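PDB 4EXV: SVP1-like protein 2 from Kluyveromyces lactis, which is a WD-repeat beta-propeller of the PROPPIN family that probably binds phosphorylated phosphatidylinositols and so associates with membranes. Local coordinates for residues Asn23-Phe37 and Ser50-Arg64. Residues are numbered along the deposited sequence; the frame is centred on the assembly and turned at random.
With SO4 (sulfate ion), chain D.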
ATOM      1  N   ASN A  23       4.071   5.101  -6.469  1.00 70.39           N
ATOM      2  CA  ASN A  23       3.126   4.898  -7.531  1.00 70.08           C
ATOM      3  C   ASN A  23       2.108   3.845  -7.167  1.00 69.45           C
ATOM      4  O   ASN A  23       2.380   2.951  -6.370  1.00 73.13           O
ATOM      5  CB  ASN A  23       3.901   4.356  -8.723  1.00 72.41           C
ATOM      6  CG  ASN A  23       3.812   5.247  -9.886  1.00 74.71           C
ATOM      7  OD1 ASN A  23       3.654   6.457  -9.719  1.00 78.85           O
ATOM      8  ND2 ASN A  23       3.853   4.674 -11.085  1.00 78.86           N
ATOM      9  N   GLN A  24       0.935   3.938  -7.775  1.00 74.49           N
ATOM     10  CA  GLN A  24      -0.042   2.849  -7.743  1.00 76.86           C
ATOM     11  C   GLN A  24       0.626   1.623  -8.370  1.00 67.89           C
ATOM     12  O   GLN A  24       0.342   0.468  -8.058  1.00 66.87           O
ATOM     13  CB  GLN A  24      -1.300   3.256  -8.538  1.00 70.87           C
ATOM     14  CG  GLN A  24      -2.057   4.467  -7.982  1.00 58.88           C
ATOM     15  CD  GLN A  24      -1.351   5.806  -8.184  1.00 65.56           C
ATOM     16  OE1 GLN A  24      -0.253   5.888  -8.740  1.00 72.88           O
ATOM     17  NE2 GLN A  24      -1.986   6.868  -7.715  1.00 70.47           N
ATOM     18  N   ASP A  25       1.571   1.929  -9.237  1.00 77.44           N
ATOM     19  CA  ASP A  25       2.278   0.958 -10.041  1.00 71.82           C
ATOM     20  C   ASP A  25       3.492   0.412  -9.333  1.00 71.58           C
ATOM     21  O   ASP A  25       3.930  -0.680  -9.614  1.00 73.71           O
ATOM     22  CB  ASP A  25       2.793   1.697 -11.251  1.00 71.11           C
ATOM     23  CG  ASP A  25       2.683   0.898 -12.449  1.00 80.51           C
ATOM     24  OD1 ASP A  25       2.014  -0.146 -12.319  1.00 84.33           O
ATOM     25  OD2 ASP A  25       3.229   1.301 -13.504  1.00 89.70           O
ATOM     26  N   GLN A  26       4.036   1.218  -8.424  1.00 73.52           N
ATOM     27  CA  GLN A  26       5.388   1.074  -7.894  1.00 64.97           C
ATOM     28  C   GLN A  26       6.458   1.356  -8.922  1.00 68.23           C
ATOM     29  O   GLN A  26       7.613   0.996  -8.719  1.00 69.62           O
ATOM     30  CB  GLN A  26       5.647  -0.296  -7.299  1.00 71.13           C
ATOM     31  CG  GLN A  26       5.345  -0.389  -5.838  1.00 70.54           C
ATOM     32  CD  GLN A  26       4.242  -1.354  -5.606  1.00 73.15           C
ATOM     33  OE1 GLN A  26       4.490  -2.539  -5.357  1.00 71.25           O
ATOM     34  NE2 GLN A  26       2.998  -0.876  -5.740  1.00 77.55           N
ATOM     35  N   SER A  27       6.087   1.976 -10.036  1.00 72.30           N
ATOM     36  CA  SER A  27       7.093   2.405 -11.006  1.00 67.29           C
ATOM     37  C   SER A  27       7.916   3.535 -10.411  1.00 71.97           C
ATOM     38  O   SER A  27       9.120   3.653 -10.680  1.00 72.87           O
ATOM     39  CB  SER A  27       6.440   2.866 -12.293  1.00 63.56           C
ATOM     40  OG  SER A  27       5.040   2.967 -12.106  1.00 76.18           O
ATOM     41  N   CYS A  28       7.259   4.367  -9.599  1.00 69.67           N
ATOM     42  CA  CYS A  28       7.915   5.540  -9.039  1.00 69.39           C
ATOM     43  C   CYS A  28       7.721   5.681  -7.551  1.00 69.47           C
ATOM     44  O   CYS A  28       6.726   5.224  -6.987  1.00 69.77           O
ATOM     45  CB  CYS A  28       7.373   6.816  -9.669  1.00 71.00           C
ATOM     46  SG  CYS A  28       7.363   6.867 -11.441  1.00 78.54           S
ATOM     47  N   LEU A  29       8.668   6.380  -6.941  1.00 64.21           N
ATOM     48  CA  LEU A  29       8.559   6.797  -5.558  1.00 66.52           C
ATOM     49  C   LEU A  29       8.632   8.323  -5.411  1.00 68.49           C
ATOM     50  O   LEU A  29       9.574   8.959  -5.883  1.00 69.93           O
ATOM     51  CB  LEU A  29       9.677   6.154  -4.767  1.00 66.54           C
ATOM     52  CG  LEU A  29      10.133   6.871  -3.502  1.00 63.99           C
ATOM     53  CD1 LEU A  29       9.472   6.265  -2.272  1.00 60.23           C
ATOM     54  CD2 LEU A  29      11.635   6.740  -3.438  1.00 57.08           C
ATOM     55  N   ILE A  30       7.640   8.909  -4.750  1.00 64.92           N
ATOM     56  CA  ILE A  30       7.664  10.337  -4.465  1.00 67.37           C
ATOM     57  C   ILE A  30       7.998  10.608  -2.996  1.00 66.57           C
ATOM     58  O   ILE A  30       7.562   9.872  -2.108  1.00 69.17           O
ATOM     59  CB  ILE A  30       6.317  10.985  -4.815  1.00 66.56           C
ATOM     60  CG1 ILE A  30       6.418  12.503  -4.708  1.00 60.86           C
ATOM     61  CG2 ILE A  30       5.192  10.419  -3.934  1.00 63.87           C
ATOM     62  CD1 ILE A  30       5.256  13.190  -5.358  1.00 67.59           C
ATOM     63  N   VAL A  31       8.787  11.647  -2.735  1.00 67.96           N
ATOM     64  CA  VAL A  31       9.073  12.058  -1.352  1.00 72.31           C
ATOM     65  C   VAL A  31       8.946  13.558  -1.169  1.00 71.81           C
ATOM     66  O   VAL A  31       9.029  14.331  -2.125  1.00 71.62           O
ATOM     67  CB  VAL A  31      10.497  11.660  -0.874  1.00 69.73           C
ATOM     68  CG1 VAL A  31      10.973  10.396  -1.567  1.00 63.79           C
ATOM     69  CG2 VAL A  31      11.474  12.804  -1.100  1.00 71.98           C
ATOM     70  N   SER A  32       8.752  13.962   0.075  1.00 71.03           N
ATOM     71  CA  SER A  32       8.793  15.361   0.423  1.00 65.74           C
ATOM     72  C   SER A  32       9.859  15.560   1.486  1.00 73.63           C
ATOM     73  O   SER A  32       9.962  14.796   2.446  1.00 65.56           O
ATOM     74  CB  SER A  32       7.436  15.856   0.907  1.00 61.79           C
ATOM     75  OG  SER A  32       6.998  15.115   2.025  1.00 63.24           O
ATOM     76  N   THR A  33      10.681  16.575   1.258  1.00 80.97           N
ATOM     77  CA  THR A  33      11.575  17.106   2.257  1.00 77.90           C
ATOM     78  C   THR A  33      10.954  18.418   2.734  1.00 81.29           C
ATOM     79  O   THR A  33       9.850  18.783   2.318  1.00 84.02           O
ATOM     80  CB  THR A  33      12.939  17.370   1.638  1.00 80.86           C
ATOM     81  OG1 THR A  33      12.828  18.465   0.724  1.00 83.83           O
ATOM     82  CG2 THR A  33      13.430  16.126   0.898  1.00 76.72           C
ATOM     83  N   PRO A  34      11.646  19.134   3.624  1.00 87.96           N
ATOM     84  CA  PRO A  34      11.168  20.459   4.041  1.00 83.43           C
ATOM     85  C   PRO A  34      11.185  21.476   2.905  1.00 79.05           C
ATOM     86  O   PRO A  34      10.330  22.361   2.857  1.00 81.51           O
ATOM     87  CB  PRO A  34      12.189  20.862   5.097  1.00 76.47           C
ATOM     88  CG  PRO A  34      13.415  20.045   4.769  1.00 86.23           C
ATOM     89  CD  PRO A  34      12.865  18.737   4.349  1.00 84.66           C
ATOM     90  N   LYS A  35      12.150  21.329   2.004  1.00 78.76           N
ATOM     91  CA  LYS A  35      12.361  22.273   0.911  1.00 84.79           C
ATOM     92  C   LYS A  35      11.637  21.878  -0.372  1.00 85.10           C
ATOM     93  O   LYS A  35      11.424  22.714  -1.248  1.00 79.56           O
ATOM     94  CB  LYS A  35      13.861  22.395   0.579  1.00 84.59           C
ATOM     95  CG  LYS A  35      14.726  22.994   1.672  1.00 91.18           C
ATOM     96  CD  LYS A  35      16.173  23.184   1.200  1.00 96.67           C
ATOM     97  CE  LYS A  35      16.766  21.889   0.640  1.00 98.50           C
ATOM     98  NZ  LYS A  35      17.025  21.986  -0.829  1.00 90.21           N
ATOM     99  N   SER A  36      11.283  20.604  -0.508  1.00 84.38           N
ATOM    100  CA  SER A  36      10.910  20.103  -1.830  1.00 80.62           C
ATOM    101  C   SER A  36      10.011  18.881  -1.791  1.00 78.55           C
ATOM    102  O   SER A  36       9.790  18.299  -0.733  1.00 81.69           O
ATOM    103  CB  SER A  36      12.182  19.734  -2.605  1.00 82.29           C
ATOM    104  OG  SER A  36      12.907  18.722  -1.918  1.00 82.73           O
ATOM    105  N   PHE A  37       9.485  18.514  -2.960  1.00 76.21           N
ATOM    106  CA  PHE A  37       9.053  17.133  -3.225  1.00 76.88           C
ATOM    107  C   PHE A  37       9.747  16.609  -4.503  1.00 79.99           C
ATOM    108  O   PHE A  37       9.805  17.306  -5.527  1.00 71.58           O
ATOM    109  CB  PHE A  37       7.514  16.953  -3.235  1.00 68.74           C
ATOM    110  CG  PHE A  37       6.824  17.527  -4.444  1.00 74.19           C
ATOM    111  CD1 PHE A  37       6.794  16.822  -5.650  1.00 76.99           C
ATOM    112  CD2 PHE A  37       6.177  18.758  -4.378  1.00 77.37           C
ATOM    113  CE1 PHE A  37       6.156  17.338  -6.774  1.00 69.48           C
ATOM    114  CE2 PHE A  37       5.532  19.294  -5.501  1.00 72.51           C
ATOM    115  CZ  PHE A  37       5.521  18.578  -6.700  1.00 72.81           C
ATOM    116  N   SER A  50      12.217  17.293  -9.718  1.00 75.61           N
ATOM    117  CA  SER A  50      12.361  17.974  -8.448  1.00 76.40           C
ATOM    118  C   SER A  50      11.659  19.313  -8.519  1.00 73.06           C
ATOM    119  O   SER A  50      11.800  20.052  -9.486  1.00 73.17           O
ATOM    120  CB  SER A  50      13.827  18.141  -8.062  1.00 66.27           C
ATOM    121  OG  SER A  50      13.930  18.498  -6.703  1.00 73.93           O
ATOM    122  N   GLN A  51      10.882  19.590  -7.480  1.00 75.13           N
ATOM    123  CA  GLN A  51      10.041  20.766  -7.414  1.00 71.45           C
ATOM    124  C   GLN A  51      10.155  21.343  -6.016  1.00 78.49           C
ATOM    125  O   GLN A  51       9.815  20.673  -5.034  1.00 77.69           O
ATOM    126  CB  GLN A  51       8.595  20.378  -7.716  1.00 71.52           C
ATOM    127  CG  GLN A  51       7.603  21.500  -7.536  1.00 74.34           C
ATOM    128  CD  GLN A  51       8.029  22.769  -8.249  1.00 75.33           C
ATOM    129  OE1 GLN A  51       8.163  22.802  -9.479  1.00 72.64           O
ATOM    130  NE2 GLN A  51       8.261  23.819  -7.474  1.00 71.09           N
ATOM    131  N   GLU A  52      10.655  22.574  -5.916  1.00 79.65           N
ATOM    132  CA  GLU A  52      10.881  23.153  -4.596  1.00 81.72           C
ATOM    133  C   GLU A  52       9.569  23.588  -3.989  1.00 73.73           C
ATOM    134  O   GLU A  52       8.742  24.165  -4.678  1.00 68.92           O
ATOM    135  CB  GLU A  52      11.916  24.288  -4.628  1.00 76.83           C
ATOM    136  CG  GLU A  52      13.347  23.772  -4.434  1.00 85.85           C
ATOM    137  CD  GLU A  52      14.409  24.858  -4.505  1.00 91.41           C
ATOM    138  OE1 GLU A  52      14.036  26.051  -4.601  1.00 91.36           O
ATOM    139  OE2 GLU A  52      15.619  24.513  -4.455  1.00 88.16           O
ATOM    140  N   MET A  53       9.386  23.269  -2.707  1.00 78.69           N
ATOM    141  CA  MET A  53       8.172  23.613  -1.969  1.00 75.72           C
ATOM    142  C   MET A  53       8.263  23.502  -0.449  1.00 83.08           C
ATOM    143  O   MET A  53       8.686  22.487   0.110  1.00 83.60           O
ATOM    144  CB  MET A  53       6.981  22.805  -2.469  1.00 77.16           C
ATOM    145  CG  MET A  53       6.312  23.440  -3.674  1.00 84.77           C
ATOM    146  SD  MET A  53       4.589  23.857  -3.397  1.00 84.69           S
ATOM    147  CE  MET A  53       4.609  24.276  -1.650  1.00 92.52           C
ATOM    148  N   PRO A  54       7.836  24.569   0.223  1.00 91.73           N
ATOM    149  CA  PRO A  54       7.693  24.679   1.676  1.00 92.20           C
ATOM    150  C   PRO A  54       6.463  23.924   2.155  1.00 95.30           C
ATOM    151  O   PRO A  54       5.428  23.944   1.473  1.00 91.82           O
ATOM    152  CB  PRO A  54       7.434  26.173   1.864  1.00 97.05           C
ATOM    153  CG  PRO A  54       6.706  26.567   0.604  1.00 84.65           C
ATOM    154  CD  PRO A  54       7.408  25.800  -0.474  1.00 84.78           C
ATOM    155  N   ASP A  55       6.555  23.280   3.314  1.00 99.04           N
ATOM    156  CA  ASP A  55       5.352  22.734   3.943  1.00104.84           C
ATOM    157  C   ASP A  55       4.792  21.504   3.229  1.00103.99           C
ATOM    158  O   ASP A  55       3.660  21.096   3.496  1.00103.61           O
ATOM    159  CB  ASP A  55       4.231  23.788   3.969  1.00111.62           C
ATOM    160  CG  ASP A  55       4.476  24.898   4.972  1.00116.88           C
ATOM    161  OD1 ASP A  55       5.208  24.664   5.963  1.00119.21           O
ATOM    162  OD2 ASP A  55       3.919  26.004   4.767  1.00111.82           O
ATOM    163  N   ALA A  56       5.548  20.927   2.301  1.00101.28           N
ATOM    164  CA  ALA A  56       5.099  19.696   1.667  1.00 88.29           C
ATOM    165  C   ALA A  56       5.142  18.620   2.739  1.00 87.73           C
ATOM    166  O   ALA A  56       6.183  18.403   3.365  1.00 87.96           O
ATOM    167  CB  ALA A  56       5.997  19.338   0.513  1.00 87.72           C
ATOM    168  N   GLY A  57       4.013  17.965   2.979  1.00 81.96           N
ATOM    169  CA  GLY A  57       3.953  16.981   4.045  1.00 85.28           C
ATOM    170  C   GLY A  57       3.631  15.587   3.545  1.00 84.74           C
ATOM    171  O   GLY A  57       4.443  14.930   2.876  1.00 82.19           O
ATOM    172  N   THR A  58       2.440  15.125   3.900  1.00 80.54           N
ATOM    173  CA  THR A  58       1.864  13.957   3.268  1.00 73.14           C
ATOM    174  C   THR A  58       1.845  14.203   1.757  1.00 73.73           C
ATOM    175  O   THR A  58       1.334  15.215   1.302  1.00 76.46           O
ATOM    176  CB  THR A  58       0.448  13.755   3.776  1.00 70.48           C
ATOM    177  OG1 THR A  58       0.486  13.508   5.185  1.00 72.44           O
ATOM    178  CG2 THR A  58      -0.199  12.585   3.081  1.00 74.34           C
ATOM    179  N   ILE A  59       2.406  13.278   0.985  1.00 75.17           N
ATOM    180  CA  ILE A  59       2.668  13.489  -0.443  1.00 72.60           C
ATOM    181  C   ILE A  59       2.184  12.259  -1.252  1.00 70.43           C
ATOM    182  O   ILE A  59       2.439  11.119  -0.863  1.00 73.17           O
ATOM    183  CB  ILE A  59       4.200  13.790  -0.664  1.00 63.22           C
ATOM    184  CG1 ILE A  59       4.421  14.977  -1.599  1.00 67.88           C
ATOM    185  CG2 ILE A  59       4.951  12.577  -1.142  1.00 64.50           C
ATOM    186  CD1 ILE A  59       3.811  14.820  -2.939  1.00 66.69           C
ATOM    187  N   ARG A  60       1.454  12.483  -2.343  1.00 65.49           N
ATOM    188  CA  ARG A  60       0.975  11.371  -3.182  1.00 66.60           C
ATOM    189  C   ARG A  60       1.062  11.672  -4.685  1.00 68.42           C
ATOM    190  O   ARG A  60       0.981  12.827  -5.100  1.00 64.33           O
ATOM    191  CB  ARG A  60      -0.485  11.006  -2.849  1.00 61.86           C
ATOM    192  CG  ARG A  60      -0.778  10.574  -1.407  1.00 64.63           C
ATOM    193  CD  ARG A  60      -0.195   9.222  -1.018  1.00 58.30           C
ATOM    194  NE  ARG A  60       0.665   9.357   0.154  1.00 61.25           N
ATOM    195  CZ  ARG A  60       0.322   9.004   1.387  1.00 64.28           C
ATOM    196  NH1 ARG A  60      -0.872   8.464   1.620  1.00 64.59           N
ATOM    197  NH2 ARG A  60       1.182   9.181   2.388  1.00 68.32           N
ATOM    198  N   MET A  61       1.212  10.636  -5.511  1.00 72.93           N
ATOM    199  CA  MET A  61       1.070  10.850  -6.960  1.00 69.53           C
ATOM    200  C   MET A  61      -0.061  10.067  -7.619  1.00 64.63           C
ATOM    201  O   MET A  61      -0.783   9.311  -6.970  1.00 65.29           O
ATOM    202  CB  MET A  61       2.393  10.692  -7.721  1.00 59.92           C
ATOM    203  CG  MET A  61       3.112   9.401  -7.516  1.00 63.75           C
ATOM    204  SD  MET A  61       4.810   9.500  -8.133  1.00 66.01           S
ATOM    205  CE  MET A  61       4.561   9.715  -9.891  1.00 58.45           C
ATOM    206  N   LEU A  62      -0.236  10.291  -8.910  1.00 64.91           N
ATOM    207  CA  LEU A  62      -1.311   9.650  -9.644  1.00 67.41           C
ATOM    208  C   LEU A  62      -0.758   8.986 -10.895  1.00 69.71           C
ATOM    209  O   LEU A  62      -0.645   9.623 -11.950  1.00 67.96           O
ATOM    210  CB  LEU A  62      -2.360  10.685 -10.018  1.00 65.26           C
ATOM    211  CG  LEU A  62      -3.559  10.164 -10.798  1.00 66.28           C
ATOM    212  CD1 LEU A  62      -4.432   9.254  -9.933  1.00 70.59           C
ATOM    213  CD2 LEU A  62      -4.351  11.354 -11.301  1.00 69.06           C
ATOM    214  N   HIS A  63      -0.397   7.711 -10.765  1.00 63.16           N
ATOM    215  CA  HIS A  63       0.233   6.983 -11.859  1.00 68.31           C
ATOM    216  C   HIS A  63       1.486   7.729 -12.287  1.00 69.02           C
ATOM    217  O   HIS A  63       2.368   7.959 -11.475  1.00 68.02           O
ATOM    218  CB  HIS A  63      -0.755   6.793 -13.012  1.00 66.73           C
ATOM    219  CG  HIS A  63      -2.068   6.228 -12.567  1.00 72.71           C
ATOM    220  ND1 HIS A  63      -2.167   5.275 -11.574  1.00 74.76           N
ATOM    221  CD2 HIS A  63      -3.338   6.514 -12.938  1.00 81.36           C
ATOM    222  CE1 HIS A  63      -3.439   4.990 -11.361  1.00 73.87           C
ATOM    223  NE2 HIS A  63      -4.170   5.728 -12.177  1.00 82.09           N
ATOM    224  N   ARG A  64       1.575   8.118 -13.551  1.00 74.41           N
ATOM    225  CA  ARG A  64       2.680   8.977 -13.968  1.00 71.13           C
ATOM    226  C   ARG A  64       2.129  10.253 -14.592  1.00 75.05           C
ATOM    227  O   ARG A  64       2.836  10.969 -15.304  1.00 74.79           O
ATOM    228  CB  ARG A  64       3.613   8.247 -14.930  1.00 75.19           C
ATOM    229  CG  ARG A  64       4.088   6.912 -14.401  1.00 76.36           C
ATOM    230  CD  ARG A  64       4.887   6.190 -15.450  1.00 80.64           C
ATOM    231  NE  ARG A  64       6.292   6.556 -15.370  1.00 91.22           N
ATOM    232  CZ  ARG A  64       7.257   5.692 -15.077  1.00 91.88           C
ATOM    233  NH1 ARG A  64       6.944   4.422 -14.851  1.00 91.31           N
ATOM    234  NH2 ARG A  64       8.526   6.089 -15.017  1.00 82.59           N
TER
HETATM  235  S   SO4 D 503      -7.696   5.181 -11.887  1.00 91.27           S
HETATM  236  O1  SO4 D 503      -8.880   5.494 -12.702  1.00 85.94           O
HETATM  237  O2  SO4 D 503      -7.485   6.212 -10.886  1.00 88.26           O
HETATM  238  O3  SO4 D 503      -7.880   3.914 -11.160  1.00 88.00           O
HETATM  239  O4  SO4 D 503      -6.536   5.127 -12.777  1.00 92.14           O
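Ile59 lays its branched side chain over Ile30, its CG2 3.5 Å from Ile30 CG2 and the two CD1 methyls also meeting. Met61 runs its thioether past Ile30 and Cys28, with SD 3.9 Å from Ile30 CB; the bend at chi3 (-65°) brings CE to Cys28 CB. CG1 of Ile59 also touches Phe37 CB, and one face of the Phe37 ring receives Gln51 CB in a CH-pi contact, 4.0 Å from the centroid, while Trp81 meets the ring edge-to-face. Phe37 and Gln51 also form an antiparallel hydrogen-bonded pair, part of the four-stranded blade that ends with strand 47-52. Strand 59-61 opens the next blade of the beta-propeller, so the apolar row of Ile30, Phe37, Ile59 and Met61 packs two successive blades face to face, strands 28-32 and 59-61 lying roughly antiparallel, their directions 153° apart. At one end Ser32 OG donates to Gly57 O (2.7 Å) in the carbonyl plane, on a lone pair, and also accepts a hydrogen bond from Asp19 N. At the other end the Gln24 amide grips backbone on both sides of Leu62: NE2 donates to Met61 O (2.8 Å), and OE1 accepts His63 N (2.7 Å) from above its carbonyl plane. A leucine here would probably leave Met61 O and His63 N without these mates and the backbone between them freer to shift. His63 NE2 donates to O4 of a sulfate ion, probably from the crystallisation liquor, to which Arg105 N is also hydrogen-bonded. Cys28 SG sits 3.8 Å from Arg64 CZ, over the centre of one guanidinium face.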